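Local coordinates for putative uncharacterized protein Ta1305 (Thermoplasma acidophilum, PDB 4RKS), which catalyses the ATP-dependent phosphorylation of (R)-mevalonate to mevalonate 3-phosphate in an alternative mevalonate pathway of isoprenoid synthesis found in extreme acidophiles, at residues S27-T32 against S127-A132; V36-I41 against V209-I214; T52-A57 against L169-S174; V266-E271 against Y291-G296. One frame throughout, in Å; residues are numbered along the deposited sequence.

Interaction 1 of 4, residues S27-T32 against S127-A132; sequences STAYPT and SDAGAA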
loop_
_atom_site.group_PDB
_atom_site.type_symbol
_atom_site.label_atom_id
_atom_site.label_comp_id
_atom_site.label_asym_id
_atom_site.label_seq_id
_atom_site.Cartn_x
_atom_site.Cartn_y
_atom_site.Cartn_z
ATOM N N SER A 27 9.672 13.618 6.382
ATOM C CA SER A 27 9.193 13.098 5.098
ATOM C C SER A 27 7.723 12.727 5.198
ATOM O O SER A 27 7.167 12.709 6.288
ATOM C CB SER A 27 10.022 11.893 4.659
ATOM O OG SER A 27 9.995 10.882 5.651
ATOM N N THR A 28 7.107 12.419 4.056
ATOM C CA THR A 28 5.673 12.115 3.965
ATOM C C THR A 28 5.440 11.043 2.882
ATOM O O THR A 28 6.013 11.134 1.814
ATOM C CB THR A 28 4.846 13.398 3.615
ATOM O OG1 THR A 28 5.003 14.374 4.652
ATOM C CG2 THR A 28 3.332 13.088 3.422
ATOM N N ALA A 29 4.618 10.033 3.149
ATOM C CA ALA A 29 4.173 9.133 2.073
ATOM C C ALA A 29 2.678 8.844 2.216
ATOM O O ALA A 29 2.063 9.186 3.246
ATOM C CB ALA A 29 4.981 7.843 2.070
ATOM N N TYR A 30 2.101 8.210 1.193
ATOM C CA TYR A 30 0.662 7.946 1.122
ATOM C C TYR A 30 0.377 6.452 1.149
ATOM O O TYR A 30 1.162 5.670 0.613
ATOM C CB TYR A 30 0.075 8.603 -0.151
ATOM C CG TYR A 30 0.382 10.070 -0.133
ATOM C CD1 TYR A 30 -0.314 10.920 0.720
ATOM C CD2 TYR A 30 1.421 10.596 -0.889
ATOM C CE1 TYR A 30 -0.018 12.254 0.785
ATOM C CE2 TYR A 30 1.740 11.945 -0.826
ATOM C CZ TYR A 30 1.008 12.765 0.019
ATOM O OH TYR A 30 1.297 14.097 0.113
ATOM N N PRO A 31 -0.753 6.056 1.763
ATOM C CA PRO A 31 -1.135 4.644 1.843
ATOM C C PRO A 31 -1.485 4.062 0.483
ATOM O O PRO A 31 -1.572 4.760 -0.533
ATOM C CB PRO A 31 -2.355 4.659 2.778
ATOM C CG PRO A 31 -2.972 6.011 2.527
ATOM C CD PRO A 31 -1.794 6.943 2.326
ATOM N N THR A 32 -1.645 2.747 0.443
ATOM C CA THR A 32 -1.784 2.082 -0.836
ATOM C C THR A 32 -2.954 1.095 -0.855
ATOM O O THR A 32 -3.454 0.670 0.198
ATOM C CB THR A 32 -0.476 1.337 -1.220
ATOM O OG1 THR A 32 -0.255 0.260 -0.313
ATOM C CG2 THR A 32 0.713 2.279 -1.149
ATOM N N SER A 127 3.161 0.880 8.405
ATOM C CA SER A 127 2.368 0.697 7.184
ATOM C C SER A 127 3.269 0.809 5.959
ATOM O O SER A 127 4.459 1.111 6.093
ATOM C CB SER A 127 1.245 1.735 7.105
ATOM O OG SER A 127 1.774 3.041 6.913
ATOM N N ASP A 128 2.705 0.585 4.774
ATOM C CA ASP A 128 3.424 0.840 3.519
ATOM C C ASP A 128 3.925 2.284 3.439
ATOM O O ASP A 128 5.078 2.525 3.085
ATOM C CB ASP A 128 2.537 0.550 2.302
ATOM C CG ASP A 128 2.373 -0.941 2.023
ATOM O OD1 ASP A 128 3.196 -1.752 2.511
ATOM O OD2 ASP A 128 1.423 -1.299 1.291
ATOM N N ALA A 129 3.043 3.236 3.742
ATOM C CA ALA A 129 3.389 4.657 3.761
ATOM C C ALA A 129 4.492 4.960 4.776
ATOM O O ALA A 129 5.364 5.789 4.528
ATOM C CB ALA A 129 2.138 5.515 4.070
ATOM N N GLY A 130 4.445 4.301 5.926
ATOM C CA GLY A 130 5.461 4.511 6.939
ATOM C C GLY A 130 6.811 4.056 6.413
ATOM O O GLY A 130 7.811 4.770 6.536
ATOM N N ALA A 131 6.825 2.868 5.812
ATOM C CA ALA A 131 8.038 2.302 5.244
ATOM C C ALA A 131 8.605 3.203 4.150
ATOM O O ALA A 131 9.771 3.580 4.193
ATOM C CB ALA A 131 7.766 0.911 4.687
ATOM N N ALA A 132 7.773 3.544 3.172
ATOM C CA ALA A 132 8.203 4.410 2.082
ATOM C C ALA A 132 8.709 5.771 2.595
ATOM O O ALA A 132 9.669 6.327 2.049
ATOM C CB ALA A 132 7.065 4.594 1.092
#
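Ala29 and Ala129 bring a strand and the first turn of a helix close together, their CA atoms 4.8 Å apart. The apolar part is built from methyl groups. Ala29 CB lies 4.2 Å from Ala129 CB and 4.0 Å from Ala132 CB, so it meets two residues that face the strand from successive turns of the helix. The same methyl comes within 3.2 Å of Ala129 O, a close fit of carbon against a helix carbonyl. Ala129 CB in turn rests on the backbone of the other segment, 3.5 Å from Tyr30 C and next to the ring nitrogen of Pro31. Side chains this small are consistent with the close approach of helix and strand. The polar part lies at the end where the strand runs on past Pro31: Thr32 OG1 and Asp128 OD2 are 2.8 Å apart, and the two side chains cross at about a right angle. Asp128 CG is anti to its own carbonyl carbon (chi1 -76°), beside the backbone N, which presents OD2 to Thr32 OG1. The other oxygen, OD1, takes a weak hydrogen bond from Ser160 N. Within the helix start, Ser127 is the N-cap: its OG accepts from Gly130 N at 3.1 Å. Ser127 also binds ATP, so the capped helix start lies at the nucleotide site of this GHMP kinase. Helix 161-166 packs beside both segments through Ser164, which touches Ala29 and Ala132, and through Arg163 against Thr32; strand 66-73 pairs with strand 24-34 at Ser27 and Ala29 and also touches Ala129 through Ser67.

Interaction 2 of 4, residues V36-I41 against V209-I214; sequences VLLGGI and VIHQNI. With MEV ((R)-mevalonate), chain C.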
loop_
_atom_site.group_PDB
_atom_site.type_symbol
_atom_site.label_atom_id
_atom_site.label_comp_id
_atom_site.label_asym_id
_atom_site.label_seq_id
_atom_site.Cartn_x
_atom_site.Cartn_y
_atom_site.Cartn_z
ATOM N N VAL A 36 -3.251 -5.895 -8.195
ATOM C CA VAL A 36 -3.034 -7.347 -8.270
ATOM C C VAL A 36 -2.544 -7.715 -6.884
ATOM O O VAL A 36 -1.500 -7.224 -6.433
ATOM C CB VAL A 36 -2.023 -7.759 -9.370
ATOM C CG1 VAL A 36 -1.729 -9.281 -9.323
ATOM C CG2 VAL A 36 -2.565 -7.374 -10.752
ATOM N N LEU A 37 -3.325 -8.539 -6.198
ATOM C CA LEU A 37 -3.256 -8.633 -4.752
ATOM C C LEU A 37 -2.183 -9.595 -4.290
ATOM O O LEU A 37 -2.114 -10.722 -4.775
ATOM C CB LEU A 37 -4.623 -9.055 -4.197
ATOM C CG LEU A 37 -5.736 -8.052 -4.505
ATOM C CD1 LEU A 37 -7.105 -8.589 -4.077
ATOM C CD2 LEU A 37 -5.420 -6.739 -3.820
ATOM N N LEU A 38 -1.368 -9.157 -3.328
ATOM C CA LEU A 38 -0.283 -9.995 -2.828
ATOM C C LEU A 38 -0.711 -10.968 -1.727
ATOM O O LEU A 38 -1.359 -10.587 -0.756
ATOM C CB LEU A 38 0.858 -9.126 -2.301
ATOM C CG LEU A 38 2.019 -9.932 -1.720
ATOM C CD1 LEU A 38 2.726 -10.682 -2.840
ATOM C CD2 LEU A 38 2.977 -8.998 -0.993
ATOM N N GLY A 39 -0.328 -12.229 -1.888
ATOM C CA GLY A 39 -0.457 -13.201 -0.829
ATOM C C GLY A 39 0.768 -14.081 -0.810
ATOM O O GLY A 39 1.029 -14.812 -1.776
ATOM N N GLY A 40 1.523 -14.017 0.283
ATOM C CA GLY A 40 2.694 -14.861 0.438
ATOM C C GLY A 40 3.981 -14.069 0.508
ATOM O O GLY A 40 4.265 -13.228 -0.348
ATOM N N ILE A 41 4.773 -14.361 1.534
ATOM C CA ILE A 41 6.042 -13.693 1.771
ATOM C C ILE A 41 7.150 -14.762 1.897
ATOM O O ILE A 41 6.963 -15.782 2.562
ATOM C CB ILE A 41 5.926 -12.787 3.041
ATOM C CG1 ILE A 41 6.021 -11.315 2.662
ATOM C CG2 ILE A 41 6.933 -13.142 4.105
ATOM C CD1 ILE A 41 4.949 -10.876 1.729
ATOM N N VAL A 209 -1.753 -13.349 8.952
ATOM C CA VAL A 209 -2.629 -14.505 8.800
ATOM C C VAL A 209 -2.930 -14.764 7.329
ATOM O O VAL A 209 -2.982 -15.913 6.889
ATOM C CB VAL A 209 -3.951 -14.312 9.561
ATOM C CG1 VAL A 209 -4.850 -15.525 9.390
ATOM C CG2 VAL A 209 -3.675 -14.043 11.033
ATOM N N ILE A 210 -3.123 -13.684 6.571
ATOM C CA ILE A 210 -3.368 -13.791 5.136
ATOM C C ILE A 210 -2.164 -14.451 4.453
ATOM O O ILE A 210 -2.300 -15.482 3.795
ATOM C CB ILE A 210 -3.663 -12.409 4.503
ATOM C CG1 ILE A 210 -4.999 -11.857 5.028
ATOM C CG2 ILE A 210 -3.679 -12.516 2.980
ATOM C CD1 ILE A 210 -5.309 -10.397 4.631
ATOM N N HIS A 211 -0.985 -13.861 4.625
ATOM C CA HIS A 211 0.250 -14.430 4.093
ATOM C C HIS A 211 0.485 -15.873 4.559
ATOM O O HIS A 211 0.812 -16.755 3.762
ATOM C CB HIS A 211 1.445 -13.549 4.489
ATOM C CG HIS A 211 1.447 -12.207 3.830
ATOM N ND1 HIS A 211 1.081 -12.025 2.514
ATOM C CD2 HIS A 211 1.755 -10.978 4.309
ATOM C CE1 HIS A 211 1.171 -10.743 2.208
ATOM N NE2 HIS A 211 1.577 -10.085 3.280
ATOM N N GLN A 212 0.316 -16.117 5.850
ATOM C CA GLN A 212 0.569 -17.452 6.397
ATOM C C GLN A 212 -0.388 -18.507 5.818
ATOM O O GLN A 212 0.023 -19.616 5.492
ATOM C CB GLN A 212 0.467 -17.423 7.928
ATOM C CG GLN A 212 0.848 -18.737 8.610
ATOM C CD GLN A 212 0.853 -18.645 10.134
ATOM O OE1 GLN A 212 0.322 -17.695 10.719
ATOM N NE2 GLN A 212 1.458 -19.638 10.781
ATOM N N ASN A 213 -1.660 -18.171 5.657
ATOM C CA ASN A 213 -2.612 -19.204 5.222
ATOM C C ASN A 213 -2.737 -19.379 3.706
ATOM O O ASN A 213 -2.934 -20.496 3.233
ATOM C CB ASN A 213 -3.985 -18.926 5.816
ATOM C CG ASN A 213 -4.049 -19.264 7.284
ATOM O OD1 ASN A 213 -4.558 -20.316 7.673
ATOM N ND2 ASN A 213 -3.509 -18.389 8.108
ATOM N N ILE A 214 -2.610 -18.294 2.939
ATOM C CA ILE A 214 -2.830 -18.387 1.501
ATOM C C ILE A 214 -1.897 -19.400 0.835
ATOM O O ILE A 214 -2.285 -20.077 -0.112
ATOM C CB ILE A 214 -2.673 -17.023 0.787
ATOM C CG1 ILE A 214 -3.434 -17.063 -0.538
ATOM C CG2 ILE A 214 -1.171 -16.652 0.569
ATOM C CD1 ILE A 214 -3.170 -15.892 -1.443
HETATM C C8 MEV C . -0.305 -6.638 1.006
HETATM O O8 MEV C . 0.853 -6.953 1.755
HETATM C C2 MEV C . -1.416 -7.563 1.454
HETATM C C3 MEV C . -2.833 -7.201 1.043
HETATM O O7 MEV C . -3.151 -5.859 1.313
HETATM C C4 MEV C . -3.054 -7.460 -0.439
HETATM C C5 MEV C . -2.593 -6.322 -1.330
HETATM O O3 MEV C . -2.894 -5.117 -1.076
HETATM O O4 MEV C . -1.877 -6.581 -2.326
HETATM C C6 MEV C . -3.757 -8.083 1.853
HETATM O O HOH W 1 3.895 -16.346 3.526
#
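His211 plugs into the loop at Gly39 and Gly40, and the tight side of the contact gathers round its ring. With CG anti to the carbonyl carbon (chi1 -68°), the ring reaches the loop, where Gly40 N donates to ND1 at 3.0 Å in a nearly straight bond (172°), although the donor sits 26° out of the ring plane. CD1 of Ile41 lies over one face, 3.9 Å from the ring centroid in a CH-pi contact, while Gly39 CA and the mevalonate hydroxyl O8 lie at the edge. Beyond the ring, NE2 is hydrogen-bonded to Glu159, a substrate-binding residue, so both ring nitrogens are held, which probably fixes the rotation of the imidazole. With an alanine here, Gly40 N and Glu159 would probably lose the partner they share, and a gap would open beneath Ile41 CD1. Ile214 completes the close packing: its CG2 is 3.5 Å from Gly39 C, and CD1 lies near Gly39 CA, where a side chain on that glycine would collide with it. The looser part, at partly exposed Ile41, is bridged by water, which accepts from Ile41 N at 2.9 Å and donates weakly to His211 O. Leu38 N donates to mevalonate O4 at 2.8 Å, and Ile210 CD1 reaches mevalonate C6 from the helix. Loop 36-41 and helix 207-214 thus form two walls of the mevalonate pocket, between the N- and C-terminal parts of a GHMP-kinase fold.

Interaction 3 of 4, residues T52-A57 against L169-S174; sequences TSAGIA and LTITWS
Ser53 and Thr172, like Gly55 and Thr170, are hydrogen-bonded pairs of an antiparallel beta ladder whose strand axes run 4.6 Å apart at 157°. Each pair is closed by two N-H...O bonds, the shortest being Thr172 N to Ser53 O at 2.8 Å. Ala54 faces Ile171 between them, and Ile56 faces Leu169 one step beyond; both are non-hydrogen-bonded pairs, and these four side chains share one side of the sheet. Ala54 CB meets Ile171 CG1 at 3.9 Å, and Ile56 CG2 meets Leu169 CD1 at 4.0 Å. With CG anti to the backbone N (chi1 171°), Leu169 also turns CD1 back over Gly55 O. Helix 220-238 covers this side through Ala231 and Ile234. Ser53, Thr170 and Thr172 point to the other side, where a water joins Ser53 OG to Thr172 O; Thr172 OG1 pairs with Thr181 on the next strand. Ile171 CG2 sits over the centre of the Trp173 ring, whose NE1 bonds Glu182. Thr52 CG2 comes alongside the same indole, 3.7 Å from CE3. Thr52 OG1, also bonded to Asp228, accepts from Ser174 N at 3.2 Å.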
loop_
_atom_site.group_PDB
_atom_site.type_symbol
_atom_site.label_atom_id
_atom_site.label_comp_id
_atom_site.label_asym_id
_atom_site.label_seq_id
_atom_site.Cartn_x
_atom_site.Cartn_y
_atom_site.Cartn_z
ATOM N N THR A 52 4.407 -11.809 -8.124
ATOM C CA THR A 52 4.207 -10.463 -8.681
ATOM C C THR A 52 2.875 -9.836 -8.236
ATOM O O THR A 52 1.859 -10.517 -8.183
ATOM C CB THR A 52 4.269 -10.504 -10.220
ATOM O OG1 THR A 52 5.588 -10.895 -10.624
ATOM C CG2 THR A 52 3.927 -9.151 -10.840
ATOM N N SER A 53 2.896 -8.551 -7.893
ATOM C CA SER A 53 1.682 -7.841 -7.490
ATOM C C SER A 53 1.672 -6.452 -8.110
ATOM O O SER A 53 2.646 -6.047 -8.729
ATOM C CB SER A 53 1.581 -7.747 -5.964
ATOM O OG SER A 53 2.754 -7.174 -5.409
ATOM N N ALA A 54 0.561 -5.736 -7.950
ATOM C CA ALA A 54 0.445 -4.365 -8.436
ATOM C C ALA A 54 -0.393 -3.517 -7.469
ATOM O O ALA A 54 -1.200 -4.039 -6.702
ATOM C CB ALA A 54 -0.174 -4.339 -9.856
ATOM N N GLY A 55 -0.198 -2.206 -7.494
ATOM C CA GLY A 55 -0.948 -1.364 -6.584
ATOM C C GLY A 55 -0.984 0.103 -6.953
ATOM O O GLY A 55 -0.290 0.545 -7.872
ATOM N N ILE A 56 -1.794 0.857 -6.214
ATOM C CA ILE A 56 -1.880 2.315 -6.357
ATOM C C ILE A 56 -1.657 2.981 -5.007
ATOM O O ILE A 56 -2.030 2.416 -3.980
ATOM C CB ILE A 56 -3.266 2.778 -6.857
ATOM C CG1 ILE A 56 -4.353 2.018 -6.094
ATOM C CG2 ILE A 56 -3.405 2.627 -8.345
ATOM C CD1 ILE A 56 -5.775 2.450 -6.433
ATOM N N ALA A 57 -1.068 4.174 -5.003
ATOM C CA ALA A 57 -1.078 5.021 -3.812
ATOM C C ALA A 57 -2.314 5.922 -3.851
ATOM O O ALA A 57 -2.707 6.389 -4.918
ATOM C CB ALA A 57 0.184 5.850 -3.722
ATOM N N LEU A 169 0.345 4.192 -10.185
ATOM C CA LEU A 169 0.134 2.767 -10.379
ATOM C C LEU A 169 1.484 2.109 -10.580
ATOM O O LEU A 169 2.258 2.549 -11.420
ATOM C CB LEU A 169 -0.759 2.491 -11.586
ATOM C CG LEU A 169 -0.914 1.045 -12.044
ATOM C CD1 LEU A 169 -1.606 0.222 -10.966
ATOM C CD2 LEU A 169 -1.692 0.983 -13.383
ATOM N N THR A 170 1.758 1.069 -9.798
ATOM C CA THR A 170 3.017 0.353 -9.905
ATOM C C THR A 170 2.767 -1.133 -10.060
ATOM O O THR A 170 1.676 -1.634 -9.740
ATOM C CB THR A 170 3.910 0.566 -8.668
ATOM O OG1 THR A 170 3.188 0.170 -7.496
ATOM C CG2 THR A 170 4.362 2.035 -8.560
ATOM N N ILE A 171 3.777 -1.816 -10.585
ATOM C CA ILE A 171 3.847 -3.259 -10.564
ATOM C C ILE A 171 5.118 -3.637 -9.821
ATOM O O ILE A 171 6.170 -3.049 -10.052
ATOM C CB ILE A 171 3.868 -3.872 -11.983
ATOM C CG1 ILE A 171 2.504 -3.748 -12.656
ATOM C CG2 ILE A 171 4.321 -5.334 -11.938
ATOM C CD1 ILE A 171 2.555 -4.068 -14.115
ATOM N N THR A 172 5.025 -4.597 -8.911
ATOM C CA THR A 172 6.219 -5.094 -8.258
ATOM C C THR A 172 6.421 -6.532 -8.698
ATOM O O THR A 172 5.724 -7.431 -8.222
ATOM C CB THR A 172 6.126 -4.993 -6.743
ATOM O OG1 THR A 172 6.001 -3.615 -6.387
ATOM C CG2 THR A 172 7.389 -5.575 -6.075
ATOM N N TRP A 173 7.327 -6.715 -9.659
ATOM C CA TRP A 173 7.698 -8.040 -10.181
ATOM C C TRP A 173 8.462 -8.805 -9.118
ATOM O O TRP A 173 9.272 -8.221 -8.418
ATOM C CB TRP A 173 8.566 -7.919 -11.449
ATOM C CG TRP A 173 7.971 -7.029 -12.515
ATOM C CD1 TRP A 173 8.272 -5.714 -12.752
ATOM C CD2 TRP A 173 6.951 -7.380 -13.457
ATOM N NE1 TRP A 173 7.521 -5.237 -13.795
ATOM C CE2 TRP A 173 6.692 -6.234 -14.238
ATOM C CE3 TRP A 173 6.228 -8.551 -13.711
ATOM C CZ2 TRP A 173 5.748 -6.226 -15.263
ATOM C CZ3 TRP A 173 5.292 -8.545 -14.728
ATOM C CH2 TRP A 173 5.055 -7.385 -15.491
ATOM N N SER A 174 8.229 -10.104 -9.003
ATOM C CA SER A 174 8.920 -10.893 -7.983
ATOM C C SER A 174 8.858 -12.382 -8.280
ATOM O O SER A 174 7.820 -12.906 -8.698
ATOM C CB SER A 174 8.335 -10.626 -6.591
ATOM O OG SER A 174 9.024 -11.381 -5.602
HETATM O O HOH W 2 5.158 -8.419 -5.645
#

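Interaction 4 of 4, residues V266-E271 against Y291-G296; sequences VNVIRE and YIVTGG. With MEV ((R)-mevalonate), chain C; SO4 (sulfate ion), chain E; SO4 (sulfate ion), chain D.
Val268 points toward segment 291-296, and its CG1 does the touching and carries most of the contact. This branch is anti to the backbone N (chi1 178°), which places it 3.7 Å from Val293 CG1 and over the backbone beyond, 3.7 Å from Gly295 O and 3.4 Å from Gly296 O. One methyl thus sits against a valine branch and two carbonyl oxygens of a glycine turn. Ile269 comes in at a slant to Val293: its CG1 lies 4.0 Å from Val293 CG1, and its CD1 runs on past CG2, so Val293 is gripped by two consecutive residues of the loop. No hydrogen bond joins the segments; the contact is apolar, and His258 of helix 243-262 both touches Val268 and binds Val293 O. Arg270 faces the other way. Its chain is bent at chi2 and chi3, and the guanidinium meets two sulfates at its edge, NE donating to O2 of one (chain E) at 3.0 Å and NH2 to O1 of the other (chain D) at 3.0 Å. Glu271 N, at the start of helix 271-283, also donates to the chain E sulfate, at 2.6 Å. A leucine here in place of the arginine would probably leave the two sulfates without the guanidinium, the chain E ion keeping the Glu271 N bond. The sulfates probably come from the crystallisation liquor. On the far side of segment 291-296, Thr294 CB lies 3.8 Å from mevalonate O7 and Gly295 N close to C6, where a side chain on Gly295 would clash. Val268 and Ile269 thus pack behind residues 293-296, whose Thr294 and Gly295 line the mevalonate pocket in this GHMP-kinase fold.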
loop_
_atom_site.group_PDB
_atom_site.type_symbol
_atom_site.label_atom_id
_atom_site.label_comp_id
_atom_site.label_asym_id
_atom_site.label_seq_id
_atom_site.Cartn_x
_atom_site.Cartn_y
_atom_site.Cartn_z
ATOM N N VAL A 266 -9.969 -18.009 5.577
ATOM C CA VAL A 266 -9.822 -16.569 5.773
ATOM C C VAL A 266 -10.919 -15.813 5.018
ATOM O O VAL A 266 -10.862 -15.692 3.793
ATOM C CB VAL A 266 -8.435 -16.084 5.306
ATOM C CG1 VAL A 266 -8.309 -14.573 5.469
ATOM C CG2 VAL A 266 -7.349 -16.804 6.081
ATOM N N ASN A 267 -11.917 -15.313 5.741
ATOM C CA ASN A 267 -13.065 -14.677 5.100
ATOM C C ASN A 267 -13.089 -13.175 5.303
ATOM O O ASN A 267 -13.579 -12.682 6.325
ATOM C CB ASN A 267 -14.377 -15.274 5.615
ATOM C CG ASN A 267 -15.575 -14.805 4.811
ATOM O OD1 ASN A 267 -15.484 -14.616 3.596
ATOM N ND2 ASN A 267 -16.699 -14.602 5.486
ATOM N N VAL A 268 -12.569 -12.449 4.317
ATOM C CA VAL A 268 -12.467 -11.006 4.399
ATOM C C VAL A 268 -13.784 -10.317 4.028
ATOM O O VAL A 268 -14.137 -9.302 4.622
ATOM C CB VAL A 268 -11.353 -10.476 3.478
ATOM C CG1 VAL A 268 -11.287 -8.959 3.539
ATOM C CG2 VAL A 268 -10.016 -11.086 3.858
ATOM N N ILE A 269 -14.499 -10.858 3.040
ATOM C CA ILE A 269 -15.734 -10.219 2.596
ATOM C C ILE A 269 -16.902 -10.743 3.426
ATOM O O ILE A 269 -17.412 -11.843 3.198
ATOM C CB ILE A 269 -15.995 -10.443 1.095
ATOM C CG1 ILE A 269 -14.810 -9.929 0.278
ATOM C CG2 ILE A 269 -17.248 -9.703 0.660
ATOM C CD1 ILE A 269 -14.918 -10.200 -1.211
ATOM N N ARG A 270 -17.291 -9.939 4.408
ATOM C CA ARG A 270 -18.310 -10.286 5.386
ATOM C C ARG A 270 -19.699 -9.942 4.847
ATOM O O ARG A 270 -19.818 -9.411 3.740
ATOM C CB ARG A 270 -18.025 -9.560 6.704
ATOM C CG ARG A 270 -16.635 -9.868 7.290
ATOM C CD ARG A 270 -16.557 -11.276 7.885
ATOM N NE ARG A 270 -17.523 -11.446 8.972
ATOM C CZ ARG A 270 -17.316 -11.072 10.235
ATOM N NH1 ARG A 270 -16.162 -10.518 10.584
ATOM N NH2 ARG A 270 -18.263 -11.252 11.154
ATOM N N GLU A 271 -20.742 -10.236 5.625
ATOM C CA GLU A 271 -22.118 -10.194 5.120
ATOM C C GLU A 271 -22.545 -8.848 4.534
ATOM O O GLU A 271 -23.042 -8.796 3.409
ATOM C CB GLU A 271 -23.111 -10.593 6.221
ATOM C CG GLU A 271 -24.560 -10.529 5.755
ATOM C CD GLU A 271 -25.554 -10.971 6.816
ATOM O OE1 GLU A 271 -26.125 -10.093 7.501
ATOM O OE2 GLU A 271 -25.773 -12.195 6.948
ATOM N N TYR A 291 -15.001 -2.733 -8.222
ATOM C CA TYR A 291 -14.586 -2.692 -6.819
ATOM C C TYR A 291 -13.356 -3.553 -6.535
ATOM O O TYR A 291 -13.062 -4.482 -7.270
ATOM C CB TYR A 291 -15.728 -3.139 -5.899
ATOM C CG TYR A 291 -15.900 -4.636 -5.855
ATOM C CD1 TYR A 291 -16.718 -5.282 -6.774
ATOM C CD2 TYR A 291 -15.252 -5.404 -4.898
ATOM C CE1 TYR A 291 -16.874 -6.646 -6.746
ATOM C CE2 TYR A 291 -15.402 -6.770 -4.864
ATOM C CZ TYR A 291 -16.210 -7.386 -5.789
ATOM O OH TYR A 291 -16.365 -8.748 -5.753
ATOM N N ILE A 292 -12.676 -3.233 -5.434
ATOM C CA ILE A 292 -11.519 -3.973 -4.922
ATOM C C ILE A 292 -11.707 -4.237 -3.421
ATOM O O ILE A 292 -12.205 -3.373 -2.705
ATOM C CB ILE A 292 -10.201 -3.185 -5.141
ATOM C CG1 ILE A 292 -9.896 -3.021 -6.631
ATOM C CG2 ILE A 292 -9.006 -3.851 -4.412
ATOM C CD1 ILE A 292 -8.824 -1.988 -6.909
ATOM N N VAL A 293 -11.322 -5.425 -2.952
ATOM C CA VAL A 293 -11.206 -5.693 -1.519
ATOM C C VAL A 293 -9.800 -6.223 -1.256
ATOM O O VAL A 293 -9.393 -7.189 -1.892
ATOM C CB VAL A 293 -12.251 -6.734 -1.029
ATOM C CG1 VAL A 293 -12.079 -7.018 0.459
ATOM C CG2 VAL A 293 -13.683 -6.275 -1.358
ATOM N N THR A 294 -9.053 -5.604 -0.345
ATOM C CA THR A 294 -7.701 -6.093 -0.051
ATOM C C THR A 294 -7.738 -6.983 1.196
ATOM O O THR A 294 -8.363 -8.029 1.170
ATOM C CB THR A 294 -6.682 -4.924 0.117
ATOM O OG1 THR A 294 -7.080 -4.061 1.196
ATOM C CG2 THR A 294 -6.613 -4.102 -1.165
ATOM N N GLY A 295 -7.096 -6.581 2.287
ATOM C CA GLY A 295 -7.063 -7.425 3.475
ATOM C C GLY A 295 -7.980 -6.961 4.598
ATOM O O GLY A 295 -8.354 -7.737 5.464
ATOM N N GLY A 296 -8.341 -5.686 4.582
ATOM C CA GLY A 296 -9.166 -5.122 5.630
ATOM C C GLY A 296 -10.642 -5.148 5.286
ATOM O O GLY A 296 -11.045 -5.629 4.229
HETATM C C8 MEV C . -0.305 -6.638 1.006
HETATM O O8 MEV C . 0.853 -6.953 1.755
HETATM C C2 MEV C . -1.416 -7.563 1.454
HETATM C C3 MEV C . -2.833 -7.201 1.043
HETATM O O7 MEV C . -3.151 -5.859 1.313
HETATM C C4 MEV C . -3.054 -7.460 -0.439
HETATM C C5 MEV C . -2.593 -6.322 -1.330
HETATM O O3 MEV C . -2.894 -5.117 -1.076
HETATM O O4 MEV C . -1.877 -6.581 -2.326
HETATM C C6 MEV C . -3.757 -8.083 1.853
HETATM S S SO4 E . -20.425 -13.259 7.646
HETATM O O1 SO4 E . -20.317 -13.779 6.285
HETATM O O2 SO4 E . -19.333 -13.800 8.450
HETATM O O3 SO4 E . -20.348 -11.801 7.627
HETATM O O4 SO4 E . -21.707 -13.654 8.226
HETATM S S SO4 D . -16.612 -8.972 14.198
HETATM O O1 SO4 D . -17.512 -10.051 13.801
HETATM O O2 SO4 D . -15.346 -9.126 13.493
HETATM O O3 SO4 D . -17.210 -7.680 13.867
HETATM O O4 SO4 D . -16.368 -9.033 15.636
#

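How the interactions relate
From the N terminus, strand 24-34 enters interaction 1, which closes a long loop when the helix beginning at residue 128 packs back on it. The chain runs straight on into loop 36-41 of interaction 2, whose partner helix 207-214 comes much later, so interactions 1 and 2 cross. Interaction 3 also crosses interaction 1, and lies wholly within the span of interaction 2; Val36 O probably bonds Ala54 N, and Thr32 packs on Ile56. Interaction 4 follows in series and closes a short loop in the C-terminal region. It meets interaction 2 through Leu37 and Ile210, and both border mevalonate, joining the N- and C-terminal parts around the substrate.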